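Local coordinates for halogenase (Chondromyces crocatus, PDB 3E1T), which binds flavin-adenine dinucleotide and probably uses it to halogenate a precursor of the chondrochlorens, as an FAD-dependent halogenase, at residues Gly15-Ser20 with Asp115-Asn120; Ile46-Leu51 with Trp219-Pro224; Pro74-Gly79 with Gly103-Val108; Val165-Asn170 with Ala299-Ala304. All coordinates share one frame; numbering follows the deposited sequence.

Interaction 1 of 4, residues Gly15-Ser20 with Asp115-Asn120; sequences GGPGGS and DMLLRN. With FAD (flavin-adenine dinucleotide), chain C.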
# COMPACT_ATOMS: atom_id res chain seq x y z
N GLY A 15 -6.02 10.88 -8.79
CA GLY A 15 -4.93 10.67 -9.74
C GLY A 15 -3.60 10.20 -9.16
O GLY A 15 -2.54 10.48 -9.73
N GLY A 16 -3.64 9.49 -8.03
CA GLY A 16 -2.45 8.83 -7.49
C GLY A 16 -2.17 7.62 -8.35
O GLY A 16 -2.79 7.45 -9.38
N PRO A 17 -1.22 6.75 -7.93
CA PRO A 17 -0.86 5.60 -8.78
C PRO A 17 -2.00 4.66 -9.13
O PRO A 17 -2.02 4.13 -10.22
CB PRO A 17 0.20 4.86 -7.94
CG PRO A 17 0.77 5.93 -7.04
CD PRO A 17 -0.41 6.81 -6.70
N GLY A 18 -2.94 4.45 -8.21
CA GLY A 18 -4.14 3.66 -8.52
C GLY A 18 -4.95 4.26 -9.67
O GLY A 18 -5.20 3.60 -10.67
N GLY A 19 -5.35 5.52 -9.50
CA GLY A 19 -6.20 6.20 -10.48
C GLY A 19 -5.57 6.44 -11.85
O GLY A 19 -6.17 6.11 -12.87
N SER A 20 -4.37 6.99 -11.87
CA SER A 20 -3.67 7.23 -13.14
C SER A 20 -3.40 5.93 -13.90
O SER A 20 -3.53 5.89 -15.13
CB SER A 20 -2.38 7.99 -12.90
OG SER A 20 -1.50 7.23 -12.09
N ASP A 115 3.08 12.65 -10.33
CA ASP A 115 3.04 13.65 -11.42
C ASP A 115 3.49 13.01 -12.73
O ASP A 115 2.79 13.09 -13.74
CB ASP A 115 3.91 14.87 -11.09
CG ASP A 115 3.73 16.01 -12.08
OD1 ASP A 115 2.57 16.35 -12.42
OD2 ASP A 115 4.75 16.59 -12.51
N MET A 116 4.65 12.36 -12.69
CA MET A 116 5.14 11.59 -13.83
C MET A 116 4.06 10.63 -14.36
O MET A 116 3.82 10.58 -15.57
CB MET A 116 6.42 10.84 -13.43
CG MET A 116 6.92 9.84 -14.44
SD MET A 116 8.56 9.18 -14.03
CE MET A 116 8.41 7.64 -14.94
N LEU A 117 3.42 9.90 -13.47
CA LEU A 117 2.35 8.97 -13.83
C LEU A 117 1.11 9.64 -14.42
O LEU A 117 0.48 9.08 -15.32
CB LEU A 117 1.93 8.11 -12.62
CG LEU A 117 2.86 7.03 -12.05
CD1 LEU A 117 2.27 6.44 -10.76
CD2 LEU A 117 3.14 5.92 -13.05
N LEU A 118 0.73 10.80 -13.88
CA LEU A 118 -0.50 11.47 -14.32
C LEU A 118 -0.30 12.12 -15.69
O LEU A 118 -1.20 12.09 -16.53
CB LEU A 118 -0.99 12.51 -13.30
CG LEU A 118 -2.46 12.99 -13.43
CD1 LEU A 118 -3.48 11.85 -13.34
CD2 LEU A 118 -2.78 14.03 -12.40
N ARG A 119 0.89 12.67 -15.91
CA ARG A 119 1.29 13.18 -17.22
C ARG A 119 1.21 12.09 -18.29
O ARG A 119 0.77 12.35 -19.42
CB ARG A 119 2.69 13.79 -17.15
CG ARG A 119 2.75 15.29 -16.88
CD ARG A 119 2.06 15.73 -15.59
NE ARG A 119 0.61 15.85 -15.75
CZ ARG A 119 -0.21 16.35 -14.83
NH1 ARG A 119 0.25 16.78 -13.66
NH2 ARG A 119 -1.52 16.41 -15.07
N ASN A 120 1.61 10.87 -17.93
CA ASN A 120 1.57 9.72 -18.84
C ASN A 120 0.14 9.34 -19.19
O ASN A 120 -0.12 8.85 -20.30
CB ASN A 120 2.30 8.51 -18.24
CG ASN A 120 2.38 7.32 -19.20
OD1 ASN A 120 2.85 7.45 -20.33
ND2 ASN A 120 1.95 6.15 -18.74
PA FAD C . -3.41 7.96 -3.11
O1A FAD C . -1.94 7.87 -3.41
O2A FAD C . -3.75 8.39 -1.73
O5B FAD C . -4.04 9.03 -4.15
C5B FAD C . -5.43 9.30 -4.18
C4B FAD C . -5.68 10.64 -4.88
O4B FAD C . -7.04 11.00 -4.82
C3B FAD C . -4.90 11.76 -4.20
O3B FAD C . -4.11 12.40 -5.18
C2B FAD C . -5.96 12.72 -3.68
O2B FAD C . -5.56 14.04 -3.89
C1B FAD C . -7.17 12.37 -4.53
N9A FAD C . -8.48 12.60 -3.90
C8A FAD C . -8.86 12.41 -2.60
N7A FAD C . -10.17 12.73 -2.50
C5A FAD C . -10.63 13.10 -3.71
C6A FAD C . -11.88 13.54 -4.18
N6A FAD C . -12.90 13.78 -3.34
N1A FAD C . -12.02 13.86 -5.51
C2A FAD C . -10.96 13.78 -6.37
N3A FAD C . -9.73 13.36 -5.90
C4A FAD C . -9.57 13.03 -4.60
N1 FAD C . 3.33 2.20 -0.08
C2 FAD C . 4.43 1.79 -0.78
O2 FAD C . 4.25 1.27 -1.88
N3 FAD C . 5.69 1.94 -0.23
C4 FAD C . 5.85 2.52 1.02
O4 FAD C . 6.98 2.68 1.50
C4X FAD C . 4.74 2.93 1.74
N5 FAD C . 4.86 3.51 2.98
C5X FAD C . 3.73 3.91 3.67
C6 FAD C . 3.85 4.50 4.94
C7 FAD C . 2.69 4.90 5.63
C7M FAD C . 2.81 5.31 7.07
C8 FAD C . 1.43 4.72 5.06
C8M FAD C . 0.16 4.95 5.85
C9 FAD C . 1.33 4.15 3.79
C9A FAD C . 2.47 3.74 3.10
N10 FAD C . 2.34 3.19 1.84
C10 FAD C . 3.46 2.77 1.16
C1' FAD C . 0.98 3.10 1.16
C2' FAD C . 0.75 4.16 0.07
O2' FAD C . 0.74 5.43 0.69
C3' FAD C . -0.59 3.93 -0.64
O3' FAD C . -0.88 2.56 -0.74
C4' FAD C . -0.67 4.48 -2.06
O4' FAD C . -0.47 5.88 -2.04
C5' FAD C . -2.04 4.17 -2.65
O5' FAD C . -2.24 4.93 -3.81
P FAD C . -3.72 5.36 -4.28
O1P FAD C . -3.68 5.69 -5.76
O2P FAD C . -4.69 4.25 -4.03
O3P FAD C . -4.13 6.56 -3.34
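L117 meets P17 and S20 where helix 110-123 packs on the start of helix 17-27. Its CB lies 3.6 Å from S20 OG, the nearest approach between the two segments. CG is anti to the carbonyl carbon (chi1 -70°), and this carries the branch on toward P17. At the tip, CD1 rests 3.8 Å from P17 CB and equally near P17 CA. The two side chains cross at about a right angle. L118 works beside it: its CD1 touches S20 CB at 4.0 Å and lies as close to the carbonyl oxygen of G15. The L118 side chain also touches F41 and V128. No hydrogen bond crosses between the segments. The contact is buried van der Waals packing. The glycine-rich turn is consistent with a Rossmann-type GxGxxG motif, and G16 and G19 would be two of its glycines. G16 stands at the N-cap of helix 17-27. A side chain on G16 or G18 would run into the cofactor. G18 N donates to FAD O1P at 2.8 Å, with an N-H...O angle of 147°. Within helix 110-123, R119 NH1 forms a 2.7 Å salt bridge with D115 OD1, nearly in the guanidinium plane.

Interaction 2 of 4, residues Ile46-Leu51 with Trp219-Pro224; sequences IGESLL and WFWYIP. With FAD (flavin-adenine dinucleotide), chain C.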
# COMPACT_ATOMS: atom_id res chain seq x y z
N ILE A 46 2.81 10.24 1.13
CA ILE A 46 3.66 9.18 1.70
C ILE A 46 3.50 7.91 0.86
O ILE A 46 2.48 7.74 0.21
CB ILE A 46 3.32 8.92 3.21
CG1 ILE A 46 4.39 8.04 3.88
CG2 ILE A 46 1.92 8.28 3.36
CD1 ILE A 46 5.80 8.68 3.91
N GLY A 47 4.49 7.03 0.87
CA GLY A 47 4.43 5.79 0.09
C GLY A 47 5.50 5.74 -0.98
O GLY A 47 5.19 5.66 -2.17
N GLU A 48 6.76 5.71 -0.54
CA GLU A 48 7.93 6.02 -1.37
C GLU A 48 8.73 4.80 -1.85
O GLU A 48 9.34 4.83 -2.92
CB GLU A 48 8.83 6.97 -0.59
CG GLU A 48 8.16 8.34 -0.34
CD GLU A 48 8.50 8.96 1.00
OE1 GLU A 48 8.40 10.20 1.11
OE2 GLU A 48 8.85 8.23 1.95
N SER A 49 8.69 3.72 -1.09
CA SER A 49 9.46 2.53 -1.42
C SER A 49 8.65 1.56 -2.29
O SER A 49 7.59 1.08 -1.89
CB SER A 49 9.95 1.84 -0.13
OG SER A 49 11.07 1.01 -0.39
N LEU A 50 9.18 1.26 -3.47
CA LEU A 50 8.45 0.49 -4.47
C LEU A 50 8.95 -0.94 -4.63
O LEU A 50 10.01 -1.31 -4.13
CB LEU A 50 8.47 1.22 -5.83
CG LEU A 50 7.96 2.67 -5.95
CD1 LEU A 50 7.97 3.07 -7.40
CD2 LEU A 50 6.54 2.83 -5.35
N LEU A 51 8.15 -1.74 -5.34
CA LEU A 51 8.42 -3.15 -5.61
C LEU A 51 8.68 -3.36 -7.11
O LEU A 51 8.23 -2.55 -7.94
CB LEU A 51 7.24 -4.03 -5.15
CG LEU A 51 6.80 -3.95 -3.68
CD1 LEU A 51 5.78 -5.02 -3.34
CD2 LEU A 51 7.99 -4.00 -2.70
N TRP A 219 8.71 0.38 15.33
CA TRP A 219 9.77 0.26 14.34
C TRP A 219 9.89 1.49 13.46
O TRP A 219 8.94 2.26 13.33
CB TRP A 219 9.63 -1.02 13.49
CG TRP A 219 8.38 -1.09 12.64
CD1 TRP A 219 7.14 -1.49 13.03
CD2 TRP A 219 8.27 -0.77 11.24
NE1 TRP A 219 6.26 -1.44 11.97
CE2 TRP A 219 6.93 -0.99 10.86
CE3 TRP A 219 9.17 -0.31 10.28
CZ2 TRP A 219 6.46 -0.76 9.57
CZ3 TRP A 219 8.71 -0.08 8.98
CH2 TRP A 219 7.36 -0.31 8.64
N PHE A 220 11.06 1.67 12.86
CA PHE A 220 11.36 2.79 11.99
C PHE A 220 11.52 2.32 10.55
O PHE A 220 12.03 1.23 10.30
CB PHE A 220 12.68 3.45 12.41
CG PHE A 220 12.52 4.58 13.37
CD1 PHE A 220 12.24 5.86 12.90
CD2 PHE A 220 12.70 4.38 14.73
CE1 PHE A 220 12.11 6.93 13.79
CE2 PHE A 220 12.57 5.43 15.63
CZ PHE A 220 12.28 6.71 15.17
N TRP A 221 11.09 3.15 9.60
CA TRP A 221 11.59 3.04 8.24
C TRP A 221 12.59 4.16 7.96
O TRP A 221 12.53 5.22 8.60
CB TRP A 221 10.47 3.01 7.19
CG TRP A 221 9.85 4.35 6.86
CD1 TRP A 221 10.38 5.34 6.07
CD2 TRP A 221 8.55 4.83 7.27
NE1 TRP A 221 9.51 6.41 5.99
CE2 TRP A 221 8.37 6.11 6.70
CE3 TRP A 221 7.53 4.29 8.08
CZ2 TRP A 221 7.22 6.87 6.91
CZ3 TRP A 221 6.37 5.04 8.27
CH2 TRP A 221 6.23 6.33 7.69
N TYR A 222 13.48 3.92 7.01
CA TYR A 222 14.58 4.83 6.67
C TYR A 222 14.82 4.65 5.18
O TYR A 222 15.45 3.69 4.76
CB TYR A 222 15.85 4.46 7.45
CG TYR A 222 17.02 5.44 7.32
CD1 TYR A 222 17.18 6.49 8.22
CD2 TYR A 222 17.98 5.29 6.31
CE1 TYR A 222 18.25 7.38 8.13
CE2 TYR A 222 19.09 6.19 6.21
CZ TYR A 222 19.20 7.23 7.12
OH TYR A 222 20.26 8.13 7.06
N ILE A 223 14.25 5.55 4.38
CA ILE A 223 14.23 5.41 2.93
C ILE A 223 15.04 6.54 2.32
O ILE A 223 14.69 7.71 2.52
CB ILE A 223 12.80 5.47 2.37
CG1 ILE A 223 11.92 4.37 2.99
CG2 ILE A 223 12.81 5.39 0.84
CD1 ILE A 223 10.41 4.53 2.73
N PRO A 224 16.12 6.20 1.60
CA PRO A 224 16.87 7.24 0.89
C PRO A 224 16.15 7.66 -0.39
O PRO A 224 15.82 6.82 -1.23
CB PRO A 224 18.21 6.58 0.58
CG PRO A 224 17.90 5.09 0.49
CD PRO A 224 16.70 4.85 1.40
PA FAD C . -3.41 7.96 -3.11
O1A FAD C . -1.94 7.87 -3.41
O2A FAD C . -3.75 8.39 -1.73
O5B FAD C . -4.04 9.03 -4.15
C5B FAD C . -5.43 9.30 -4.18
C4B FAD C . -5.68 10.64 -4.88
O4B FAD C . -7.04 11.00 -4.82
C3B FAD C . -4.90 11.76 -4.20
O3B FAD C . -4.11 12.40 -5.18
C2B FAD C . -5.96 12.72 -3.68
O2B FAD C . -5.56 14.04 -3.89
C1B FAD C . -7.17 12.37 -4.53
N9A FAD C . -8.48 12.60 -3.90
C8A FAD C . -8.86 12.41 -2.60
N7A FAD C . -10.17 12.73 -2.50
C5A FAD C . -10.63 13.10 -3.71
C6A FAD C . -11.88 13.54 -4.18
N6A FAD C . -12.90 13.78 -3.34
N1A FAD C . -12.02 13.86 -5.51
C2A FAD C . -10.96 13.78 -6.37
N3A FAD C . -9.73 13.36 -5.90
C4A FAD C . -9.57 13.03 -4.60
N1 FAD C . 3.33 2.20 -0.08
C2 FAD C . 4.43 1.79 -0.78
O2 FAD C . 4.25 1.27 -1.88
N3 FAD C . 5.69 1.94 -0.23
C4 FAD C . 5.85 2.52 1.02
O4 FAD C . 6.98 2.68 1.50
C4X FAD C . 4.74 2.93 1.74
N5 FAD C . 4.86 3.51 2.98
C5X FAD C . 3.73 3.91 3.67
C6 FAD C . 3.85 4.50 4.94
C7 FAD C . 2.69 4.90 5.63
C7M FAD C . 2.81 5.31 7.07
C8 FAD C . 1.43 4.72 5.06
C8M FAD C . 0.16 4.95 5.85
C9 FAD C . 1.33 4.15 3.79
C9A FAD C . 2.47 3.74 3.10
N10 FAD C . 2.34 3.19 1.84
C10 FAD C . 3.46 2.77 1.16
C1' FAD C . 0.98 3.10 1.16
C2' FAD C . 0.75 4.16 0.07
O2' FAD C . 0.74 5.43 0.69
C3' FAD C . -0.59 3.93 -0.64
O3' FAD C . -0.88 2.56 -0.74
C4' FAD C . -0.67 4.48 -2.06
O4' FAD C . -0.47 5.88 -2.04
C5' FAD C . -2.04 4.17 -2.65
O5' FAD C . -2.24 4.93 -3.81
P FAD C . -3.72 5.36 -4.28
O1P FAD C . -3.68 5.69 -5.76
O2P FAD C . -4.69 4.25 -4.03
O3P FAD C . -4.13 6.56 -3.34
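I46 and W221 reach toward each other tip to tip, with I46 CD1 3.8 Å from W221 CZ2. This is the tighter end of the contact, and the flavin completes it. I46 CG1 is anti to the backbone N (chi1 -167°), and it sits 3.7 Å from FAD C6. W221 CH2 meets the methyl carbon FAD C7M at 3.6 Å. An alanine in place of I46 would probably open a gap beside W221 CZ2 and FAD C6, leaving the indole and the flavin edge less supported there. The other end is looser. I223 CD1 stands 4.0 Å from S49 CB and slightly farther from E48 OE2, and no hydrogen bond crosses between the segments. This side is buried too, and its polar ends bond elsewhere. E48 OE1 is bonded to Y195 and OE2 to S231, which also takes W221 NE1. S49 OG has K76 and Q107 as partners. The backbone of 46-51 also bonds to FAD. S49 O accepts from FAD N3 at 2.7 Å, and the bond is nearly straight at 167°. S49 N donates to FAD O4 at 3.3 Å, and FAD O2' donates to I46 O. G47 CA lies 3.3 Å from FAD C4X. A side chain on G47 would run into the ribityl oxygen O2'. Loop and strand together form part of the isoalloxazine pocket of this flavoprotein.

Interaction 3 of 4, residues Pro74-Gly79 with Gly103-Val108; sequences PIKRGG and GFAYQV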
# COMPACT_ATOMS: atom_id res chain seq x y z
N PRO A 74 16.85 6.67 -6.52
CA PRO A 74 17.72 5.62 -5.99
C PRO A 74 17.22 4.22 -6.33
O PRO A 74 16.01 3.97 -6.31
CB PRO A 74 17.66 5.84 -4.48
CG PRO A 74 17.44 7.30 -4.34
CD PRO A 74 16.52 7.67 -5.48
N ILE A 75 18.15 3.33 -6.65
CA ILE A 75 17.84 1.96 -7.08
C ILE A 75 17.78 1.04 -5.88
O ILE A 75 18.77 0.88 -5.16
CB ILE A 75 18.87 1.43 -8.11
CG1 ILE A 75 18.82 2.24 -9.41
CG2 ILE A 75 18.67 -0.08 -8.40
CD1 ILE A 75 19.67 3.51 -9.37
N LYS A 76 16.62 0.42 -5.68
CA LYS A 76 16.38 -0.44 -4.52
C LYS A 76 16.52 -1.91 -4.91
O LYS A 76 15.72 -2.46 -5.67
CB LYS A 76 14.99 -0.14 -3.95
CG LYS A 76 14.53 -1.04 -2.82
CD LYS A 76 13.02 -0.91 -2.65
CE LYS A 76 12.55 -1.70 -1.46
NZ LYS A 76 11.08 -1.53 -1.25
N ARG A 77 17.55 -2.56 -4.36
CA ARG A 77 17.85 -3.96 -4.68
C ARG A 77 17.21 -4.93 -3.70
O ARG A 77 17.15 -6.14 -3.94
CB ARG A 77 19.37 -4.19 -4.70
CG ARG A 77 20.12 -3.37 -5.74
CD ARG A 77 20.16 -4.06 -7.09
NE ARG A 77 20.95 -3.28 -8.04
CZ ARG A 77 21.01 -3.52 -9.35
NH1 ARG A 77 20.32 -4.53 -9.88
NH2 ARG A 77 21.76 -2.75 -10.13
N GLY A 78 16.73 -4.40 -2.59
CA GLY A 78 16.14 -5.20 -1.52
C GLY A 78 16.09 -4.34 -0.28
O GLY A 78 15.97 -3.11 -0.37
N GLY A 79 16.19 -4.98 0.87
CA GLY A 79 16.16 -4.24 2.12
C GLY A 79 16.96 -4.84 3.26
O GLY A 79 17.33 -6.02 3.23
N GLY A 103 14.65 -7.49 -11.06
CA GLY A 103 15.78 -7.47 -10.14
C GLY A 103 15.79 -6.35 -9.11
O GLY A 103 16.39 -6.50 -8.04
N PHE A 104 15.14 -5.23 -9.43
CA PHE A 104 15.20 -4.04 -8.58
C PHE A 104 13.94 -3.17 -8.64
O PHE A 104 13.05 -3.40 -9.44
CB PHE A 104 16.41 -3.19 -8.99
CG PHE A 104 16.27 -2.53 -10.34
CD1 PHE A 104 15.79 -1.23 -10.44
CD2 PHE A 104 16.60 -3.22 -11.50
CE1 PHE A 104 15.65 -0.61 -11.68
CE2 PHE A 104 16.47 -2.61 -12.75
CZ PHE A 104 15.99 -1.30 -12.84
N ALA A 105 13.90 -2.15 -7.79
CA ALA A 105 12.86 -1.14 -7.84
C ALA A 105 13.46 0.23 -7.55
O ALA A 105 14.68 0.40 -7.61
CB ALA A 105 11.75 -1.47 -6.85
N TYR A 106 12.62 1.21 -7.24
CA TYR A 106 13.09 2.55 -6.94
C TYR A 106 12.56 3.05 -5.61
O TYR A 106 11.55 2.56 -5.10
CB TYR A 106 12.69 3.52 -8.05
CG TYR A 106 13.28 3.23 -9.42
CD1 TYR A 106 14.65 3.41 -9.67
CD2 TYR A 106 12.47 2.82 -10.47
CE1 TYR A 106 15.19 3.17 -10.95
CE2 TYR A 106 12.99 2.57 -11.75
CZ TYR A 106 14.35 2.75 -11.98
OH TYR A 106 14.86 2.51 -13.24
N GLN A 107 13.27 4.04 -5.05
CA GLN A 107 12.79 4.83 -3.92
C GLN A 107 12.38 6.17 -4.50
O GLN A 107 13.22 6.92 -5.00
CB GLN A 107 13.90 5.05 -2.89
CG GLN A 107 14.68 3.81 -2.47
CD GLN A 107 13.94 2.92 -1.49
OE1 GLN A 107 12.70 2.91 -1.46
NE2 GLN A 107 14.69 2.15 -0.70
N VAL A 108 11.08 6.48 -4.45
CA VAL A 108 10.57 7.61 -5.21
C VAL A 108 10.02 8.73 -4.35
O VAL A 108 9.37 8.49 -3.33
CB VAL A 108 9.50 7.18 -6.24
CG1 VAL A 108 10.01 6.03 -7.09
CG2 VAL A 108 8.16 6.80 -5.57
O HOH W 1 18.07 -7.87 -6.40
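K76 N donates to A105 O at 2.7 Å, the shortest bond between the two segments. The N-H points well at the oxygen (167°) but comes from above the carbonyl plane. A105 N returns a bond to K76 O at 2.8 Å, this one in the carbonyl plane. Q107 N adds a third to P74 O. That oxygen also lies near the plane of the Y106 ring, at its edge. On one face of the sheet I75 CG2 packs 3.7 Å from F104 CD1. I75 CG1 runs alongside Y106, 4.1 Å from CE1. On the other face K76 is fully extended and crosses Q107 at about a right angle, with K76 CG 3.8 Å from Q107 NE2. K76 NZ bonds L50 O as well as S49, which Q107 OE1 also meets; Q107 NE2 is bonded to G208 O. A water lies within bonding distance of R77 O and G103 O past the end of the ladder. This short antiparallel ladder, with K76 and A105 as its hydrogen-bonded pair, adds strand 105-106 to the large mixed sheet beside the flavin.

Interaction 4 of 4, residues Val165-Asn170 with Ala299-Ala304; sequences VDASGN and ALVGDA. With FAD (flavin-adenine dinucleotide), chain C.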
# COMPACT_ATOMS: atom_id res chain seq x y z
N VAL A 165 -15.03 4.63 -10.79
CA VAL A 165 -14.07 3.99 -9.89
C VAL A 165 -13.48 4.95 -8.86
O VAL A 165 -12.95 6.00 -9.22
CB VAL A 165 -12.93 3.29 -10.66
CG1 VAL A 165 -11.91 2.70 -9.67
CG2 VAL A 165 -13.49 2.17 -11.57
N ASP A 166 -13.58 4.58 -7.58
CA ASP A 166 -12.97 5.32 -6.49
C ASP A 166 -11.51 4.89 -6.34
O ASP A 166 -11.22 3.75 -5.95
CB ASP A 166 -13.75 5.08 -5.19
CG ASP A 166 -13.25 5.92 -4.02
OD1 ASP A 166 -12.44 6.87 -4.21
OD2 ASP A 166 -13.69 5.64 -2.90
N ALA A 167 -10.61 5.79 -6.70
CA ALA A 167 -9.18 5.63 -6.50
C ALA A 167 -8.74 6.81 -5.67
O ALA A 167 -7.65 7.33 -5.86
CB ALA A 167 -8.44 5.61 -7.83
N SER A 168 -9.60 7.27 -4.77
CA SER A 168 -9.30 8.52 -4.08
C SER A 168 -8.59 8.33 -2.73
O SER A 168 -8.54 9.25 -1.91
CB SER A 168 -10.56 9.38 -3.96
OG SER A 168 -11.54 8.77 -3.15
N GLY A 169 -8.02 7.15 -2.53
CA GLY A 169 -7.11 6.95 -1.42
C GLY A 169 -7.79 6.85 -0.07
O GLY A 169 -9.00 6.69 0.02
N ASN A 170 -7.01 6.96 1.00
CA ASN A 170 -7.51 6.62 2.33
C ASN A 170 -8.58 7.59 2.83
O ASN A 170 -9.42 7.23 3.66
CB ASN A 170 -6.36 6.47 3.32
CG ASN A 170 -5.77 7.80 3.77
OD1 ASN A 170 -4.96 8.42 3.07
ND2 ASN A 170 -6.17 8.24 4.95
N ALA A 299 -16.44 0.60 -8.63
CA ALA A 299 -15.39 -0.22 -8.02
C ALA A 299 -14.47 0.62 -7.13
O ALA A 299 -14.41 1.85 -7.29
CB ALA A 299 -14.59 -0.92 -9.06
N LEU A 300 -13.76 -0.03 -6.21
CA LEU A 300 -12.77 0.65 -5.37
C LEU A 300 -11.40 0.07 -5.68
O LEU A 300 -11.23 -1.15 -5.78
CB LEU A 300 -13.09 0.49 -3.87
CG LEU A 300 -14.51 0.70 -3.34
CD1 LEU A 300 -14.69 0.12 -1.92
CD2 LEU A 300 -14.91 2.18 -3.38
N VAL A 301 -10.42 0.95 -5.84
CA VAL A 301 -9.04 0.48 -6.07
C VAL A 301 -8.11 1.17 -5.09
O VAL A 301 -8.40 2.28 -4.62
CB VAL A 301 -8.54 0.70 -7.54
CG1 VAL A 301 -9.41 -0.04 -8.55
CG2 VAL A 301 -8.48 2.13 -7.88
N GLY A 302 -7.00 0.51 -4.78
CA GLY A 302 -5.97 1.09 -3.95
C GLY A 302 -6.43 1.30 -2.52
O GLY A 302 -7.21 0.51 -2.00
N ASP A 303 -5.96 2.39 -1.90
CA ASP A 303 -6.23 2.64 -0.50
C ASP A 303 -7.72 2.87 -0.22
O ASP A 303 -8.17 2.74 0.92
CB ASP A 303 -5.46 3.84 -0.00
CG ASP A 303 -4.01 3.54 0.33
OD1 ASP A 303 -3.50 2.44 0.02
OD2 ASP A 303 -3.39 4.45 0.91
N ALA A 304 -8.47 3.25 -1.25
CA ALA A 304 -9.93 3.39 -1.10
C ALA A 304 -10.55 2.06 -0.71
O ALA A 304 -11.50 2.03 0.06
CB ALA A 304 -10.55 3.91 -2.40
PA FAD C . -3.41 7.96 -3.11
O1A FAD C . -1.94 7.87 -3.41
O2A FAD C . -3.75 8.39 -1.73
O5B FAD C . -4.04 9.03 -4.15
C5B FAD C . -5.43 9.30 -4.18
C4B FAD C . -5.68 10.64 -4.88
O4B FAD C . -7.04 11.00 -4.82
C3B FAD C . -4.90 11.76 -4.20
O3B FAD C . -4.11 12.40 -5.18
C2B FAD C . -5.96 12.72 -3.68
O2B FAD C . -5.56 14.04 -3.89
C1B FAD C . -7.17 12.37 -4.53
N9A FAD C . -8.48 12.60 -3.90
C8A FAD C . -8.86 12.41 -2.60
N7A FAD C . -10.17 12.73 -2.50
C5A FAD C . -10.63 13.10 -3.71
C6A FAD C . -11.88 13.54 -4.18
N6A FAD C . -12.90 13.78 -3.34
N1A FAD C . -12.02 13.86 -5.51
C2A FAD C . -10.96 13.78 -6.37
N3A FAD C . -9.73 13.36 -5.90
C4A FAD C . -9.57 13.03 -4.60
N1 FAD C . 3.33 2.20 -0.08
C2 FAD C . 4.43 1.79 -0.78
O2 FAD C . 4.25 1.27 -1.88
N3 FAD C . 5.69 1.94 -0.23
C4 FAD C . 5.85 2.52 1.02
O4 FAD C . 6.98 2.68 1.50
C4X FAD C . 4.74 2.93 1.74
N5 FAD C . 4.86 3.51 2.98
C5X FAD C . 3.73 3.91 3.67
C6 FAD C . 3.85 4.50 4.94
C7 FAD C . 2.69 4.90 5.63
C7M FAD C . 2.81 5.31 7.07
C8 FAD C . 1.43 4.72 5.06
C8M FAD C . 0.16 4.95 5.85
C9 FAD C . 1.33 4.15 3.79
C9A FAD C . 2.47 3.74 3.10
N10 FAD C . 2.34 3.19 1.84
C10 FAD C . 3.46 2.77 1.16
C1' FAD C . 0.98 3.10 1.16
C2' FAD C . 0.75 4.16 0.07
O2' FAD C . 0.74 5.43 0.69
C3' FAD C . -0.59 3.93 -0.64
O3' FAD C . -0.88 2.56 -0.74
C4' FAD C . -0.67 4.48 -2.06
O4' FAD C . -0.47 5.88 -2.04
C5' FAD C . -2.04 4.17 -2.65
O5' FAD C . -2.24 4.93 -3.81
P FAD C . -3.72 5.36 -4.28
O1P FAD C . -3.68 5.69 -5.76
O2P FAD C . -4.69 4.25 -4.03
O3P FAD C . -4.13 6.56 -3.34
O HOH W 2 -7.45 4.72 -3.75
O HOH W 3 -4.13 7.09 0.55
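Two neighbouring strands of the parallel five-stranded sheet, 163-166 and 298-300, run side by side here and end in turns that meet FAD. D166 N donates to A299 O, and V301 N donates to D166 O, each at 2.9 Å. V165 CG1 packs 3.9 Å from V301 CG1. A167 CB and V301 CG2 are tight at 3.5 Å. D166 CB lies 3.6 Å from L300 CD2, and OD2 lies equally near A304 CB. D166 CG is anti to the backbone N (chi1 -174°), which turns the carboxylate toward the following loop. There OD1 takes S168 N at 2.9 Å in an Asx turn, while OD2 is bonded to T172. An alanine in place of D166 would probably leave S168 N without its acceptor and A304 CB without its packing. Beyond the strands, D303 N donates to FAD O2P and D303 OD1 accepts from FAD O3' at 2.7 Å. One water is held by G169 N, V301 O, A304 N and FAD O2P. Cofactor binding at the C-terminal ends of parallel strands is characteristic of a Rossmann-type FAD-binding domain.

Interactions 1, 2 and 4 all touch the same FAD, spread along its length. Interactions 1 and 4 meet the pyrophosphate from two parts of the Rossmann-type domain, with centres about 13 Å apart. They touch directly, G19 N lying 3.5 Å from A167 CB. Interaction 2 holds the flavin end, and its centre is about 19 Å from that of interaction 1 and 21 Å from that of interaction 4. Interaction 3 stands behind it, centre to centre about 10 Å away. S49 OG joins these two, at 2.7 Å from K76 NZ and also from Q107 OE1, both probable hydrogen bonds. Interaction 3 is thus second shell to the flavin.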